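PG_0823 protein (PDB 2FSW) probably binds DNA as a winged helix-turn-helix transcriptional regulator of the HxlR type. Local coordinates at residues Arg40-Leu44 against Leu56-Leu60. Sequence-based numbering, arbitrary orientation. Where two conformers were deposited one is given.
Sequences RYGEL and LIDEL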
loop_
_atom_site.group_PDB
_atom_site.type_symbol
_atom_site.label_atom_id
_atom_site.label_comp_id
_atom_site.label_asym_id
_atom_site.label_seq_id
_atom_site.Cartn_x
_atom_site.Cartn_y
_atom_site.Cartn_z
ATOM N N ARG B 40 1.069 -20.481 -11.986
ATOM C CA ARG B 40 -0.135 -21.253 -11.693
ATOM C C ARG B 40 -0.727 -20.801 -10.370
ATOM O O ARG B 40 0.010 -20.424 -9.461
ATOM C CB ARG B 40 0.191 -22.746 -11.607
ATOM C CG ARG B 40 -0.240 -23.573 -12.814
ATOM C CD ARG B 40 -0.714 -24.969 -12.392
ATOM N NE ARG B 40 -1.889 -24.907 -11.514
ATOM C CZ ARG B 40 -1.871 -25.121 -10.202
ATOM N NH1 ARG B 40 -0.740 -25.440 -9.586
ATOM N NH2 ARG B 40 -2.992 -25.020 -9.505
ATOM N N TYR B 41 -2.053 -20.843 -10.268
ATOM C CA TYR B 41 -2.760 -20.546 -9.017
ATOM C C TYR B 41 -2.120 -21.191 -7.780
ATOM O O TYR B 41 -1.909 -20.529 -6.771
ATOM C CB TYR B 41 -4.218 -21.025 -9.112
ATOM C CG TYR B 41 -4.962 -20.909 -7.810
ATOM C CD1 TYR B 41 -5.650 -19.742 -7.489
ATOM C CD2 TYR B 41 -4.956 -21.949 -6.884
ATOM C CE1 TYR B 41 -6.325 -19.617 -6.285
ATOM C CE2 TYR B 41 -5.623 -21.835 -5.675
ATOM C CZ TYR B 41 -6.306 -20.665 -5.387
ATOM O OH TYR B 41 -6.974 -20.533 -4.197
ATOM N N GLY B 42 -1.841 -22.492 -7.869
ATOM C CA GLY B 42 -1.305 -23.262 -6.748
ATOM C C GLY B 42 0.076 -22.811 -6.314
ATOM O O GLY B 42 0.363 -22.769 -5.122
ATOM N N GLU B 43 0.935 -22.495 -7.287
ATOM C CA GLU B 43 2.259 -21.938 -7.005
ATOM C C GLU B 43 2.130 -20.574 -6.314
ATOM O O GLU B 43 2.864 -20.286 -5.363
ATOM C CB GLU B 43 3.074 -21.791 -8.292
ATOM C CG GLU B 43 3.767 -23.052 -8.770
ATOM C CD GLU B 43 4.386 -22.903 -10.164
ATOM O OE1 GLU B 43 4.265 -21.817 -10.793
ATOM O OE2 GLU B 43 4.990 -23.892 -10.639
ATOM N N LEU B 44 1.181 -19.765 -6.793
ATOM C CA LEU B 44 0.928 -18.416 -6.269
ATOM C C LEU B 44 0.510 -18.515 -4.807
ATOM O O LEU B 44 1.071 -17.835 -3.950
ATOM C CB LEU B 44 -0.158 -17.705 -7.092
ATOM C CG LEU B 44 -0.116 -16.189 -7.380
ATOM C CD1 LEU B 44 -1.530 -15.652 -7.632
ATOM C CD2 LEU B 44 0.592 -15.354 -6.308
ATOM N N LEU B 56 -7.410 -15.196 -1.513
ATOM C CA LEU B 56 -6.718 -15.277 -2.813
ATOM C C LEU B 56 -7.613 -15.041 -4.034
ATOM O O LEU B 56 -7.256 -14.252 -4.907
ATOM C CB LEU B 56 -5.960 -16.603 -2.981
ATOM C CG LEU B 56 -4.532 -16.619 -3.570
ATOM C CD1 LEU B 56 -4.294 -17.841 -4.445
ATOM C CD2 LEU B 56 -4.111 -15.341 -4.346
ATOM N N ILE B 57 -8.768 -15.705 -4.094
ATOM C CA ILE B 57 -9.594 -15.653 -5.313
ATOM C C ILE B 57 -10.452 -14.391 -5.448
ATOM O O ILE B 57 -10.782 -13.984 -6.564
ATOM C CB ILE B 57 -10.450 -16.940 -5.558
ATOM C CG1 ILE B 57 -11.905 -16.791 -5.075
ATOM C CG2 ILE B 57 -9.761 -18.191 -5.024
ATOM C CD1 ILE B 57 -12.109 -16.793 -3.579
ATOM N N ASP B 58 -10.827 -13.793 -4.319
ATOM C CA ASP B 58 -11.497 -12.496 -4.344
ATOM C C ASP B 58 -10.491 -11.445 -4.822
ATOM O O ASP B 58 -10.815 -10.583 -5.641
ATOM C CB ASP B 58 -12.056 -12.133 -2.966
ATOM C CG ASP B 58 -13.175 -13.065 -2.516
ATOM O OD1 ASP B 58 -13.457 -13.067 -1.298
ATOM O OD2 ASP B 58 -13.780 -13.785 -3.354
ATOM N N GLU B 59 -9.262 -11.555 -4.329
ATOM C CA GLU B 59 -8.176 -10.658 -4.729
ATOM C C GLU B 59 -7.770 -10.881 -6.193
ATOM O O GLU B 59 -7.617 -9.928 -6.948
ATOM C CB GLU B 59 -6.988 -10.808 -3.777
ATOM C CG GLU B 59 -6.000 -9.660 -3.819
ATOM C CD GLU B 59 -6.544 -8.386 -3.215
ATOM O OE1 GLU B 59 -6.894 -8.387 -2.012
ATOM O OE2 GLU B 59 -6.604 -7.379 -3.950
ATOM N N LEU B 60 -7.633 -12.140 -6.600
ATOM C CA LEU B 60 -7.406 -12.468 -8.013
ATOM C C LEU B 60 -8.515 -11.930 -8.924
ATOM O O LEU B 60 -8.224 -11.425 -10.006
ATOM C CB LEU B 60 -7.211 -13.978 -8.221
ATOM C CG LEU B 60 -5.868 -14.575 -7.760
ATOM C CD1 LEU B 60 -5.893 -16.110 -7.797
ATOM C CD2 LEU B 60 -4.658 -14.019 -8.533
#
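Tyr41 meets three aliphatic side chains of helix 53-65 chiefly through the CD1-CE1 side of its ring and its hydroxyl. The nearest is Leu56, whose CD1 methyl lies 3.3 Å from Tyr41 CE1 and slants against the ring, the two side chains running past each other in opposite senses. Leu60 comes instead at the ring edge, close to its plane, with CD1 3.7 Å from Tyr41 CD1. Farther out, the CG2 branch of Ile57 sits 3.7 Å from Tyr41 OH, while the rest of that side chain leads away; beta-branched and partly exposed, Ile57 suits this margin, where one methyl covers the hydroxyl end of the tyrosine. Beside the tyrosine, Leu44 fills the inner part of the interface: its CD1 meets Leu60 CD2 tip to tip at 3.6 Å and stands 4.2 Å from Leu56 CD2. The forked ends of Leu56 and Leu60 thus each serve two neighbours, one methyl for the aromatic ring and the other for Leu44.

Helices 41-47 and 53-65 are successive helices of the helix-turn-helix, the latter probably corresponding to the recognition helix, as in other winged helix-turn-helix proteins; no hydrogen bond joins residues 40-44 to 56-60. Tyr41 has CG anti to the backbone N (chi1 173°), which directs the ring out from helix 41-47 toward helix 53-65. A phenol suits this half-open place: its carbons pack on the leucines, while OH hydrogen-bonds to Glu53, at the start of helix 53-65. Backbone bonding of Tyr41 to Val81 ties the start of helix 41-47 to the wing strand 80-85. Deeper in, purely apolar leucines suit their buried sites, Leu56 also resting on Ile30 of helix 27-34 and Leu60 on Tyr83.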